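Local structure of tryptophan decarboxylase 1 (Oryza sativa subsp. japonica, 6KHO) at residues Ser491-Glu495 with His496-Ser500; Asp28-Arg31 with Ser32-Lys36; Val125-Thr128 with Trp129-Pro133; Cys437-Ile440 with Arg441-Ala444; Gly60-Gln63 with Asp64-Ala68. The protein uses pyridoxal 5'-phosphate to decarboxylate L-tryptophan to tryptamine and 5-hydroxy-L-tryptophan to serotonin, feeding serotonin biosynthesis in rice. All coordinates share one frame; numbering follows the deposited sequence.

Contact 1: Ser491-Glu495 with His496-Ser500; sequences SLQEE and HHVRS
E494 and H497 tie up the start of helix 495-513, with E494 as the N-cap and H497 three residues further on. The imidazole ND1 of H497 accepts the backbone N-H of E494, N to ND1 2.9 Å and close to straight at 169°, with the donor near the ring plane. This is the half of a capping box in which the third helical residue bonds back to the N-cap; H497 N meets the backbone carbonyl of E494, not its carboxylate, at 3.0 Å but strongly bent, hence weak. On the far side of the same ring NE2 bonds E49, so both nitrogens are used and the imidazole cannot rotate freely.

The packed side continues with Q493 and V498. Methyl CG2 of V498 rests 3.8 Å from OE1 of Q493, while the amide itself is held by G489 N and P98 O. Beyond V498 lies F415 of helix 386-420.

On the solvent side E494 and H496 meet more loosely: OE1 of E494 comes to the edge of the H496 ring, 3.3 Å from NE2, carboxylate and ring planes 84° apart. The firm link there is one turn along, where E495 and R499 run side by side, E495 sent that way by CG anti to its backbone N (chi1 -174°). Two nitrogens of R499 converge on one oxygen from the same face of the carboxylate: NE reaches OE2 of E495 at 2.9 Å on its anti side, and NH2 reaches the same OE2 at 3.3 Å from above the carboxylate plane.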
loop_
_atom_site.group_PDB
_atom_site.type_symbol
_atom_site.label_atom_id
_atom_site.label_comp_id
_atom_site.label_asym_id
_atom_site.label_seq_id
_atom_site.Cartn_x
_atom_site.Cartn_y
_atom_site.Cartn_z
ATOM N N SER A 491 -12.328 -18.047 -7.147
ATOM C CA SER A 491 -13.736 -17.770 -6.862
ATOM C C SER A 491 -14.675 -18.350 -7.928
ATOM O O SER A 491 -15.791 -18.783 -7.609
ATOM C CB SER A 491 -13.952 -16.264 -6.714
ATOM O OG SER A 491 -13.311 -15.803 -5.526
ATOM N N LEU A 492 -14.256 -18.361 -9.198
ATOM C CA LEU A 492 -15.102 -18.923 -10.252
ATOM C C LEU A 492 -15.078 -20.451 -10.293
ATOM O O LEU A 492 -15.850 -21.054 -11.048
ATOM C CB LEU A 492 -14.677 -18.361 -11.613
ATOM C CG LEU A 492 -15.051 -16.889 -11.795
ATOM C CD1 LEU A 492 -14.512 -16.309 -13.102
ATOM C CD2 LEU A 492 -16.563 -16.754 -11.708
ATOM N N GLN A 493 -14.237 -21.084 -9.484
ATOM C CA GLN A 493 -13.978 -22.513 -9.596
ATOM C C GLN A 493 -15.060 -23.328 -8.891
ATOM O O GLN A 493 -15.427 -23.034 -7.748
ATOM C CB GLN A 493 -12.596 -22.803 -9.010
ATOM C CG GLN A 493 -12.280 -24.234 -8.673
ATOM C CD GLN A 493 -10.938 -24.327 -8.000
ATOM O OE1 GLN A 493 -10.845 -24.665 -6.822
ATOM N NE2 GLN A 493 -9.884 -23.984 -8.735
ATOM N N GLU A 494 -15.584 -24.338 -9.585
ATOM C CA GLU A 494 -16.575 -25.258 -9.044
ATOM C C GLU A 494 -15.982 -26.663 -8.951
ATOM O O GLU A 494 -14.870 -26.929 -9.425
ATOM C CB GLU A 494 -17.840 -25.264 -9.904
ATOM C CG GLU A 494 -18.711 -24.030 -9.730
ATOM C CD GLU A 494 -19.777 -23.897 -10.818
ATOM O OE1 GLU A 494 -20.126 -24.921 -11.454
ATOM O OE2 GLU A 494 -20.268 -22.766 -11.040
ATOM N N GLU A 495 -16.741 -27.574 -8.335
ATOM C CA GLU A 495 -16.230 -28.925 -8.115
ATOM C C GLU A 495 -15.835 -29.597 -9.428
ATOM O O GLU A 495 -14.818 -30.294 -9.488
ATOM C CB GLU A 495 -17.256 -29.782 -7.367
ATOM C CG GLU A 495 -16.702 -31.157 -6.998
ATOM C CD GLU A 495 -17.700 -32.044 -6.279
ATOM O OE1 GLU A 495 -18.225 -31.632 -5.222
ATOM O OE2 GLU A 495 -17.952 -33.166 -6.769
ATOM N N HIS A 496 -16.603 -29.377 -10.501
ATOM C CA HIS A 496 -16.298 -30.088 -11.737
ATOM C C HIS A 496 -14.973 -29.622 -12.333
ATOM O O HIS A 496 -14.303 -30.395 -13.028
ATOM C CB HIS A 496 -17.454 -29.950 -12.735
ATOM C CG HIS A 496 -17.658 -28.562 -13.261
ATOM N ND1 HIS A 496 -16.923 -28.047 -14.306
ATOM C CD2 HIS A 496 -18.534 -27.593 -12.905
ATOM C CE1 HIS A 496 -17.328 -26.816 -14.567
ATOM N NE2 HIS A 496 -18.303 -26.516 -13.728
ATOM N N HIS A 497 -14.549 -28.390 -12.031
ATOM C CA HIS A 497 -13.232 -27.939 -12.473
ATOM C C HIS A 497 -12.120 -28.742 -11.800
ATOM O O HIS A 497 -11.106 -29.062 -12.433
ATOM C CB HIS A 497 -13.045 -26.445 -12.182
ATOM C CG HIS A 497 -13.963 -25.544 -12.956
ATOM N ND1 HIS A 497 -15.030 -24.896 -12.375
ATOM C CD2 HIS A 497 -13.955 -25.163 -14.257
ATOM C CE1 HIS A 497 -15.653 -24.166 -13.286
ATOM N NE2 HIS A 497 -15.020 -24.309 -14.437
ATOM N N VAL A 498 -12.279 -29.051 -10.509
ATOM C CA VAL A 498 -11.247 -29.798 -9.792
ATOM C C VAL A 498 -11.190 -31.236 -10.295
ATOM O O VAL A 498 -10.107 -31.793 -10.503
ATOM C CB VAL A 498 -11.497 -29.741 -8.271
ATOM C CG1 VAL A 498 -10.487 -30.608 -7.540
ATOM C CG2 VAL A 498 -11.433 -28.297 -7.756
ATOM N N ARG A 499 -12.352 -31.857 -10.506
ATOM C CA ARG A 499 -12.382 -33.227 -11.017
ATOM C C ARG A 499 -11.784 -33.311 -12.415
ATOM O O ARG A 499 -10.998 -34.219 -12.700
ATOM C CB ARG A 499 -13.810 -33.759 -11.005
ATOM C CG ARG A 499 -14.356 -34.004 -9.610
ATOM C CD ARG A 499 -15.715 -34.672 -9.672
ATOM N NE ARG A 499 -16.280 -34.909 -8.348
ATOM C CZ ARG A 499 -15.958 -35.941 -7.571
ATOM N NH1 ARG A 499 -15.069 -36.833 -7.982
ATOM N NH2 ARG A 499 -16.528 -36.084 -6.382
ATOM N N SER A 500 -12.136 -32.370 -13.300
ATOM C CA SER A 500 -11.538 -32.347 -14.633
ATOM C C SER A 500 -10.029 -32.114 -14.570
ATOM O O SER A 500 -9.278 -32.631 -15.411
ATOM C CB SER A 500 -12.196 -31.266 -15.496
ATOM O OG SER A 500 -13.575 -31.527 -15.678
#

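Contact 2: Asp28-Arg31 with Ser32-Lys36; sequences DDVR and SYLHK
R31 and H35, a turn apart, make the flat-group contact: the H35 ring stands almost perpendicular to the guanidinium, planes 89° apart, and brings NE2 in over the centre of its face, 3.4 Å from CZ of R31. The extended R31 chain, CG anti to the backbone N (chi1 -171°), also passes its CG 3.4 Å from NE2 of H35. A second ring contact is a CH-pi one, with CB of D29 4.1 Å from the ring centroid of Y33 and the carboxylate nearly parallel to that ring. The backbone gives the regular i to i+4 ladder of an alpha helix, here the first turns of helix 27-47, with Y33 N to D29 O the shortest rung at 2.8 Å. Apolar packing falls to V30 CG1 and L34 CD1, 4.2 Å apart, on the face turned to I41 and V38 of the second subunit. H35 meets its own counterpart there, rings nearly perpendicular. On the polar face one water bridges the side chains, 2.8 Å from OD1 of D29 and 3.1 Å from OG of S32.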
loop_
_atom_site.group_PDB
_atom_site.type_symbol
_atom_site.label_atom_id
_atom_site.label_comp_id
_atom_site.label_asym_id
_atom_site.label_seq_id
_atom_site.Cartn_x
_atom_site.Cartn_y
_atom_site.Cartn_z
ATOM N N ASP A 28 -20.921 12.867 -17.779
ATOM C CA ASP A 28 -21.049 11.981 -18.933
ATOM C C ASP A 28 -19.939 10.930 -18.954
ATOM O O ASP A 28 -20.205 9.737 -19.151
ATOM C CB ASP A 28 -21.035 12.799 -20.228
ATOM C CG ASP A 28 -22.347 13.557 -20.467
ATOM O OD1 ASP A 28 -23.298 13.417 -19.663
ATOM O OD2 ASP A 28 -22.421 14.303 -21.466
ATOM N N ASP A 29 -18.684 11.364 -18.776
ATOM C CA ASP A 29 -17.553 10.437 -18.836
ATOM C C ASP A 29 -17.556 9.460 -17.665
ATOM O O ASP A 29 -17.232 8.276 -17.838
ATOM C CB ASP A 29 -16.230 11.203 -18.852
ATOM C CG ASP A 29 -15.938 11.857 -20.194
ATOM O OD1 ASP A 29 -16.792 11.792 -21.113
ATOM O OD2 ASP A 29 -14.839 12.446 -20.313
ATOM N N VAL A 30 -17.864 9.946 -16.460
ATOM C CA VAL A 30 -17.900 9.057 -15.302
ATOM C C VAL A 30 -18.867 7.907 -15.553
ATOM O O VAL A 30 -18.530 6.734 -15.365
ATOM C CB VAL A 30 -18.259 9.838 -14.024
ATOM C CG1 VAL A 30 -18.582 8.870 -12.884
ATOM C CG2 VAL A 30 -17.103 10.748 -13.625
ATOM N N ARG A 31 -20.061 8.216 -16.043
ATOM C CA ARG A 31 -21.034 7.151 -16.259
ATOM C C ARG A 31 -20.612 6.231 -17.405
ATOM O O ARG A 31 -20.702 5.008 -17.288
ATOM C CB ARG A 31 -22.419 7.743 -16.528
ATOM C CG ARG A 31 -23.537 6.702 -16.546
ATOM C CD ARG A 31 -24.898 7.350 -16.828
ATOM N NE ARG A 31 -25.968 6.364 -16.992
ATOM C CZ ARG A 31 -26.251 5.744 -18.137
ATOM N NH1 ARG A 31 -25.536 6.002 -19.227
ATOM N NH2 ARG A 31 -27.249 4.866 -18.194
ATOM N N SER A 32 -20.174 6.793 -18.534
ATOM C CA SER A 32 -19.944 5.909 -19.671
ATOM C C SER A 32 -18.641 5.120 -19.529
ATOM O O SER A 32 -18.616 3.932 -19.863
ATOM C CB SER A 32 -19.991 6.687 -20.986
ATOM O OG SER A 32 -18.867 7.496 -21.182
ATOM N N TYR A 33 -17.555 5.733 -19.028
ATOM C CA TYR A 33 -16.331 4.955 -18.812
ATOM C C TYR A 33 -16.593 3.795 -17.864
ATOM O O TYR A 33 -16.152 2.663 -18.110
ATOM C CB TYR A 33 -15.204 5.813 -18.233
ATOM C CG TYR A 33 -14.571 6.900 -19.090
ATOM C CD1 TYR A 33 -15.222 7.464 -20.194
ATOM C CD2 TYR A 33 -13.319 7.390 -18.755
ATOM C CE1 TYR A 33 -14.618 8.483 -20.933
ATOM C CE2 TYR A 33 -12.715 8.400 -19.473
ATOM C CZ TYR A 33 -13.361 8.945 -20.554
ATOM O OH TYR A 33 -12.715 9.947 -21.242
ATOM N N LEU A 34 -17.300 4.057 -16.756
ATOM C CA LEU A 34 -17.530 2.986 -15.785
ATOM C C LEU A 34 -18.478 1.921 -16.328
ATOM O O LEU A 34 -18.302 0.730 -16.033
ATOM C CB LEU A 34 -18.049 3.565 -14.463
ATOM C CG LEU A 34 -17.010 4.407 -13.705
ATOM C CD1 LEU A 34 -17.542 4.849 -12.351
ATOM C CD2 LEU A 34 -15.680 3.659 -13.509
ATOM N N HIS A 35 -19.480 2.315 -17.131
ATOM C CA HIS A 35 -20.355 1.317 -17.744
ATOM C C HIS A 35 -19.573 0.420 -18.694
ATOM O O HIS A 35 -19.809 -0.792 -18.759
ATOM C CB HIS A 35 -21.520 2.003 -18.481
ATOM C CG HIS A 35 -22.623 2.443 -17.565
ATOM N ND1 HIS A 35 -22.818 1.887 -16.318
ATOM C CD2 HIS A 35 -23.588 3.381 -17.711
ATOM C CE1 HIS A 35 -23.851 2.467 -15.732
ATOM N NE2 HIS A 35 -24.335 3.378 -16.555
ATOM N N LYS A 36 -18.644 1.009 -19.449
ATOM C CA LYS A 36 -17.797 0.224 -20.337
ATOM C C LYS A 36 -16.874 -0.696 -19.556
ATOM O O LYS A 36 -16.635 -1.838 -19.968
ATOM C CB LYS A 36 -17.005 1.167 -21.242
ATOM C CG LYS A 36 -17.877 1.714 -22.359
ATOM C CD LYS A 36 -17.310 2.957 -23.006
ATOM C CE LYS A 36 -18.248 3.410 -24.127
ATOM N NZ LYS A 36 -18.090 4.843 -24.396
HETATM O O HOH W 1 -18.705 10.294 -22.438
#

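Contact 3: Val125-Thr128 with Trp129-Pro133; sequences VGFT and WQASP
The ring of F127 is approached obliquely by the methyl of A131, CB to CE1 of F127 3.5 Å, and has the carbonyl O of V125 over the centre of one face, 3.9 Å above the plane. F103 of the second subunit meets the same phenyl edge-to-face. The indole of W129 carries CG of P133 on one face, toward the rim, and sends its NE1 to E137.

Between these rings the chain folds into a type I beta turn from W129 to S132, closed by S132 N to W129 O at 3.0 Å. T128 stands just ahead of it: its OG1 accepts the N-H of A131, three residues on, at 3.1 Å and 148°. Chi1 of 61° tucks OG1 between the backbone N and the carbonyl carbon, where it faces the turn. A water then donates to T128 O and to S132 O, 2.7 Å from each.

F127 lies beside V380, and V125 beside G381, both of which bind pyridoxal 5'-phosphate; G126 is hydrogen-bonded to R382. In this buried loop T128 O and S132 O have the water, A131 N has OG1 of T128, and Q130 O and A131 O have T93 and W95 of the second subunit, which probably holds the loop's shape at the dimer interface.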
loop_
_atom_site.group_PDB
_atom_site.type_symbol
_atom_site.label_atom_id
_atom_site.label_comp_id
_atom_site.label_asym_id
_atom_site.label_seq_id
_atom_site.Cartn_x
_atom_site.Cartn_y
_atom_site.Cartn_z
ATOM N N VAL A 125 -8.517 10.529 1.821
ATOM C CA VAL A 125 -7.195 10.164 2.328
ATOM C C VAL A 125 -7.257 10.202 3.856
ATOM O O VAL A 125 -7.322 11.283 4.453
ATOM C CB VAL A 125 -6.098 11.093 1.788
ATOM C CG1 VAL A 125 -4.715 10.615 2.242
ATOM C CG2 VAL A 125 -6.171 11.178 0.256
ATOM N N GLY A 126 -7.236 9.035 4.490
ATOM C CA GLY A 126 -7.575 8.974 5.901
ATOM C C GLY A 126 -6.427 8.921 6.891
ATOM O O GLY A 126 -6.453 8.088 7.796
ATOM N N PHE A 127 -5.441 9.817 6.759
ATOM C CA PHE A 127 -4.300 9.796 7.671
ATOM C C PHE A 127 -4.725 10.092 9.111
ATOM O O PHE A 127 -4.155 9.543 10.058
ATOM C CB PHE A 127 -3.213 10.778 7.222
ATOM C CG PHE A 127 -3.703 12.007 6.480
ATOM C CD1 PHE A 127 -4.372 13.033 7.134
ATOM C CD2 PHE A 127 -3.393 12.179 5.139
ATOM C CE1 PHE A 127 -4.777 14.184 6.437
ATOM C CE2 PHE A 127 -3.789 13.315 4.436
ATOM C CZ PHE A 127 -4.484 14.321 5.080
ATOM N N THR A 128 -5.715 10.966 9.293
ATOM C CA THR A 128 -6.298 11.239 10.598
ATOM C C THR A 128 -7.795 10.966 10.549
ATOM O O THR A 128 -8.418 10.948 9.472
ATOM C CB THR A 128 -6.068 12.695 11.054
ATOM O OG1 THR A 128 -6.684 13.597 10.127
ATOM C CG2 THR A 128 -4.562 13.024 11.190
ATOM N N TRP A 129 -8.357 10.750 11.745
ATOM C CA TRP A 129 -9.809 10.660 11.902
ATOM C C TRP A 129 -10.502 11.879 11.297
ATOM O O TRP A 129 -11.448 11.746 10.520
ATOM C CB TRP A 129 -10.147 10.503 13.393
ATOM C CG TRP A 129 -11.638 10.487 13.699
ATOM C CD1 TRP A 129 -12.444 9.390 13.783
ATOM C CD2 TRP A 129 -12.482 11.622 13.949
ATOM N NE1 TRP A 129 -13.749 9.774 14.049
ATOM C CE2 TRP A 129 -13.789 11.135 14.176
ATOM C CE3 TRP A 129 -12.250 13.000 14.034
ATOM C CZ2 TRP A 129 -14.873 11.980 14.458
ATOM C CZ3 TRP A 129 -13.340 13.849 14.298
ATOM C CH2 TRP A 129 -14.630 13.328 14.504
ATOM N N GLN A 130 -10.008 13.080 11.606
ATOM C CA GLN A 130 -10.652 14.295 11.124
ATOM C C GLN A 130 -10.615 14.392 9.603
ATOM O O GLN A 130 -11.565 14.916 8.994
ATOM C CB GLN A 130 -9.986 15.527 11.741
ATOM C CG GLN A 130 -10.676 16.837 11.364
ATOM C CD GLN A 130 -12.135 16.856 11.769
ATOM O OE1 GLN A 130 -13.029 16.469 10.995
ATOM N NE2 GLN A 130 -12.390 17.308 12.988
ATOM N N ALA A 131 -9.532 13.889 8.984
ATOM C CA ALA A 131 -9.376 13.848 7.529
ATOM C C ALA A 131 -10.511 13.142 6.820
ATOM O O ALA A 131 -10.678 13.355 5.611
ATOM C CB ALA A 131 -8.090 13.120 7.130
ATOM N N SER A 132 -11.277 12.272 7.542
ATOM C CA SER A 132 -12.553 11.681 7.131
ATOM C C SER A 132 -13.067 10.710 8.193
ATOM O O SER A 132 -12.700 9.523 8.179
ATOM C CB SER A 132 -12.421 10.946 5.793
ATOM O OG SER A 132 -13.707 10.639 5.300
ATOM N N PRO A 133 -13.917 11.172 9.121
ATOM C CA PRO A 133 -14.317 10.310 10.246
ATOM C C PRO A 133 -14.856 8.944 9.850
ATOM O O PRO A 133 -14.436 7.938 10.430
ATOM C CB PRO A 133 -15.367 11.175 10.958
ATOM C CG PRO A 133 -14.829 12.564 10.795
ATOM C CD PRO A 133 -14.304 12.581 9.348
HETATM O O HOH W 2 -10.073 9.033 8.407
#

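Contact 4: Cys437-Ile440 with Arg441-Ala444; sequences CFRI and RAGA
I440 meets A444 across the turn that ends strand 435-440, and its side chain divides at CB. CB itself lies 3.5 Å from the N of R441. Chi1 of -74° sets CG1 beside the backbone N, which leaves CG2 anti to that N and directed at the turn: CG2 sits 3.4 Å from the carbonyl O of R441 and 4.2 Å from CB of A444. CG1 and CD1 lead away from the turn; the I440 side chain as a whole also packs on L461 and F425. The turn from R441 to A444 is type II, with G443 in its third position at positive phi (81°), as that turn type commonly has. R439 adds one loose approach, NH2 to A442 N at 4.0 Å; its charge is spent elsewhere, in salt bridges to E426, E451 and D455. Strand 435-440 lies between strands 425-427 and 481-487 of a four-stranded antiparallel sheet; R439 and I440 pack on helix 451-468, which follows the turn.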
loop_
_atom_site.group_PDB
_atom_site.type_symbol
_atom_site.label_atom_id
_atom_site.label_comp_id
_atom_site.label_asym_id
_atom_site.label_seq_id
_atom_site.Cartn_x
_atom_site.Cartn_y
_atom_site.Cartn_z
ATOM N N CYS A 437 -0.814 -31.057 -1.290
ATOM C CA CYS A 437 0.523 -31.266 -1.830
ATOM C C CYS A 437 0.644 -32.728 -2.253
ATOM O O CYS A 437 0.362 -33.630 -1.460
ATOM C CB CYS A 437 1.601 -30.908 -0.801
ATOM S SG CYS A 437 1.775 -29.128 -0.406
ATOM N N PHE A 438 1.057 -32.953 -3.499
ATOM C CA PHE A 438 1.075 -34.296 -4.061
ATOM C C PHE A 438 2.221 -34.397 -5.055
ATOM O O PHE A 438 2.762 -33.385 -5.509
ATOM C CB PHE A 438 -0.260 -34.649 -4.737
ATOM C CG PHE A 438 -0.464 -33.985 -6.074
ATOM C CD1 PHE A 438 -0.696 -32.618 -6.163
ATOM C CD2 PHE A 438 -0.418 -34.724 -7.244
ATOM C CE1 PHE A 438 -0.878 -32.004 -7.393
ATOM C CE2 PHE A 438 -0.604 -34.114 -8.480
ATOM C CZ PHE A 438 -0.831 -32.754 -8.555
ATOM N N ARG A 439 2.599 -35.634 -5.380
ATOM C CA ARG A 439 3.624 -35.830 -6.395
ATOM C C ARG A 439 3.534 -37.238 -6.965
ATOM O O ARG A 439 2.888 -38.126 -6.399
ATOM C CB ARG A 439 5.029 -35.562 -5.840
ATOM C CG ARG A 439 5.531 -36.561 -4.816
ATOM C CD ARG A 439 7.029 -36.375 -4.632
ATOM N NE ARG A 439 7.719 -37.646 -4.438
ATOM C CZ ARG A 439 8.900 -37.942 -4.971
ATOM N NH1 ARG A 439 9.530 -37.058 -5.740
ATOM N NH2 ARG A 439 9.452 -39.125 -4.735
ATOM N N ILE A 440 4.170 -37.406 -8.122
ATOM C CA ILE A 440 4.372 -38.727 -8.706
ATOM C C ILE A 440 5.339 -39.501 -7.819
ATOM O O ILE A 440 6.488 -39.087 -7.627
ATOM C CB ILE A 440 4.898 -38.616 -10.144
ATOM C CG1 ILE A 440 3.783 -38.161 -11.093
ATOM C CG2 ILE A 440 5.502 -39.945 -10.601
ATOM C CD1 ILE A 440 4.293 -37.637 -12.428
ATOM N N ARG A 441 4.861 -40.614 -7.260
ATOM C CA ARG A 441 5.645 -41.493 -6.404
ATOM C C ARG A 441 6.851 -42.058 -7.154
ATOM O O ARG A 441 6.863 -42.164 -8.382
ATOM C CB ARG A 441 4.772 -42.648 -5.905
ATOM C CG ARG A 441 4.926 -42.986 -4.442
ATOM C CD ARG A 441 4.450 -44.409 -4.147
ATOM N NE ARG A 441 3.025 -44.476 -3.822
ATOM C CZ ARG A 441 2.478 -44.020 -2.692
ATOM N NH1 ARG A 441 3.237 -43.454 -1.755
ATOM N NH2 ARG A 441 1.167 -44.133 -2.497
ATOM N N ALA A 442 7.877 -42.433 -6.393
ATOM C CA ALA A 442 8.968 -43.219 -6.953
ATOM C C ALA A 442 8.566 -44.689 -7.005
ATOM O O ALA A 442 7.951 -45.215 -6.070
ATOM C CB ALA A 442 10.241 -43.048 -6.131
ATOM N N GLY A 443 8.913 -45.349 -8.106
ATOM C CA GLY A 443 8.401 -46.683 -8.358
ATOM C C GLY A 443 7.004 -46.706 -8.932
ATOM O O GLY A 443 6.342 -47.752 -8.897
ATOM N N ALA A 444 6.528 -45.573 -9.450
ATOM C CA ALA A 444 5.201 -45.475 -10.041
ATOM C C ALA A 444 5.186 -45.869 -11.508
ATOM O O ALA A 444 4.189 -46.425 -11.984
ATOM C CB ALA A 444 4.662 -44.048 -9.896
#

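Contact 5: Gly60-Gln63 with Asp64-Ala68; sequences GYLQ and DELRA
The backbone makes little more than one helical turn, 61-65, with G60 as N-cap and L66 leaving it; E65 N bonds Y61 O at 3.1 Å and L66 N bonds L62 O at 2.8 Å, the latter nearly in line with the carbonyl.

Among the side chains, Y61 and E65 cross, ring and carboxylate planes 78° apart, with OE2 of E65 coming to the ring edge, 3.7 Å from CD2 of Y61. Neither polar end stops there: both reach S87, the phenol to its carbonyl O and OE1 of E65 to its hydroxyl, so one residue fixes the pair. The leucines supply the apolar part. L62, its CG anti to the backbone N (chi1 -168°), puts CD1 3.7 Å from CD1 of L66, and both leucines lean on M138 of the second subunit. Q63 stretches past the helix end to lay its amide over A68, NE2 to CB 3.5 Å; that nitrogen also bonds T160 O of the second subunit. D64 turns its OD1 to R159 of the second subunit in a salt bridge, and the same arginine bonds G60 O.

This short helix therefore sits between helix 77-88 of its own chain, which receives Y61, E65 and L66, and the partner subunit, where E137 and M138 of helix 133-149 meet G60 and the leucines.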
loop_
_atom_site.group_PDB
_atom_site.type_symbol
_atom_site.label_atom_id
_atom_site.label_comp_id
_atom_site.label_asym_id
_atom_site.label_seq_id
_atom_site.Cartn_x
_atom_site.Cartn_y
_atom_site.Cartn_z
ATOM N N GLY A 60 8.948 -8.036 -23.022
ATOM C CA GLY A 60 9.103 -6.874 -23.868
ATOM C C GLY A 60 8.008 -6.663 -24.894
ATOM O O GLY A 60 8.024 -5.642 -25.585
ATOM N N TYR A 61 7.050 -7.580 -24.997
ATOM C CA TYR A 61 6.032 -7.462 -26.035
ATOM C C TYR A 61 5.199 -6.193 -25.880
ATOM O O TYR A 61 4.750 -5.620 -26.884
ATOM C CB TYR A 61 5.126 -8.699 -26.017
ATOM C CG TYR A 61 3.934 -8.555 -25.103
ATOM C CD1 TYR A 61 4.031 -8.853 -23.746
ATOM C CD2 TYR A 61 2.711 -8.113 -25.592
ATOM C CE1 TYR A 61 2.939 -8.721 -22.906
ATOM C CE2 TYR A 61 1.617 -7.968 -24.763
ATOM C CZ TYR A 61 1.733 -8.274 -23.424
ATOM O OH TYR A 61 0.635 -8.125 -22.611
ATOM N N LEU A 62 4.990 -5.726 -24.640
ATOM C CA LEU A 62 3.954 -4.720 -24.408
ATOM C C LEU A 62 4.334 -3.380 -25.020
ATOM O O LEU A 62 3.539 -2.779 -25.754
ATOM C CB LEU A 62 3.668 -4.561 -22.910
ATOM C CG LEU A 62 2.392 -3.730 -22.702
ATOM C CD1 LEU A 62 1.191 -4.468 -23.301
ATOM C CD2 LEU A 62 2.139 -3.392 -21.227
ATOM N N GLN A 63 5.539 -2.885 -24.723
ATOM C CA GLN A 63 5.966 -1.634 -25.335
ATOM C C GLN A 63 6.016 -1.734 -26.864
ATOM O O GLN A 63 5.797 -0.732 -27.553
ATOM C CB GLN A 63 7.323 -1.203 -24.790
ATOM C CG GLN A 63 7.785 0.127 -25.371
ATOM C CD GLN A 63 9.026 0.705 -24.709
ATOM O OE1 GLN A 63 9.016 1.037 -23.520
ATOM N NE2 GLN A 63 10.099 0.858 -25.490
ATOM N N ASP A 64 6.320 -2.915 -27.409
ATOM C CA ASP A 64 6.228 -3.096 -28.859
ATOM C C ASP A 64 4.830 -2.758 -29.366
ATOM O O ASP A 64 4.683 -2.041 -30.364
ATOM C CB ASP A 64 6.589 -4.533 -29.249
ATOM C CG ASP A 64 8.056 -4.866 -29.003
ATOM O OD1 ASP A 64 8.863 -3.935 -28.804
ATOM O OD2 ASP A 64 8.394 -6.064 -29.018
ATOM N N GLU A 65 3.792 -3.249 -28.680
ATOM C CA GLU A 65 2.413 -3.082 -29.144
ATOM C C GLU A 65 1.850 -1.710 -28.796
ATOM O O GLU A 65 1.401 -0.971 -29.677
ATOM C CB GLU A 65 1.533 -4.169 -28.551
ATOM C CG GLU A 65 1.902 -5.521 -29.050
ATOM C CD GLU A 65 0.869 -6.526 -28.702
ATOM O OE1 GLU A 65 -0.214 -6.111 -28.243
ATOM O OE2 GLU A 65 1.128 -7.723 -28.897
ATOM N N LEU A 66 1.827 -1.354 -27.517
ATOM C CA LEU A 66 1.565 0.040 -27.208
ATOM C C LEU A 66 2.785 0.809 -27.681
ATOM O O LEU A 66 3.684 0.245 -28.293
ATOM C CB LEU A 66 1.215 0.185 -25.729
ATOM C CG LEU A 66 0.302 -0.966 -25.292
ATOM C CD1 LEU A 66 0.083 -0.976 -23.789
ATOM C CD2 LEU A 66 -1.030 -0.927 -26.020
ATOM N N ARG A 67 2.874 2.091 -27.483
ATOM C CA ARG A 67 4.122 2.614 -28.028
ATOM C C ARG A 67 5.132 2.874 -26.921
ATOM O O ARG A 67 4.854 2.671 -25.744
ATOM C CB ARG A 67 3.876 3.863 -28.854
ATOM C CG ARG A 67 3.408 3.554 -30.232
ATOM C CD ARG A 67 3.322 4.867 -30.948
ATOM N NE ARG A 67 2.492 4.791 -32.113
ATOM C CZ ARG A 67 2.291 5.829 -32.909
ATOM N NH1 ARG A 67 2.876 6.987 -32.635
ATOM N NH2 ARG A 67 1.518 5.694 -33.960
ATOM N N ALA A 68 6.327 3.319 -27.318
ATOM C CA ALA A 68 7.351 3.683 -26.348
ATOM C C ALA A 68 7.066 5.015 -25.681
ATOM O O ALA A 68 7.649 5.306 -24.632
ATOM C CB ALA A 68 8.726 3.738 -27.013
HETATM O O HOH W 3 9.988 3.795 -23.019
#

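How the contacts relate
Along the chain the order is contact 2, contact 5, contact 3, contact 4, contact 1. Contacts 2 and 5 lie on consecutive helices, 27-47 and 61-65, with centres 27 Å apart, and both reach the second subunit. Contacts 4 and 1 belong to the C-terminal part, centres 23 Å apart, and share a neighbour: F415 of helix 386-420 packs on both F438 and V498. Contact 3 stands far off, its centre 55 Å from that of contact 4, on the opposite side of the chain's centre. Contacts 3 and 5 have centres 40 Å apart within a chain, yet E137 bonds W129 of its own subunit and G60 of the other, so E137 links contact 3 of one subunit to contact 5 of the other across the homodimer interface.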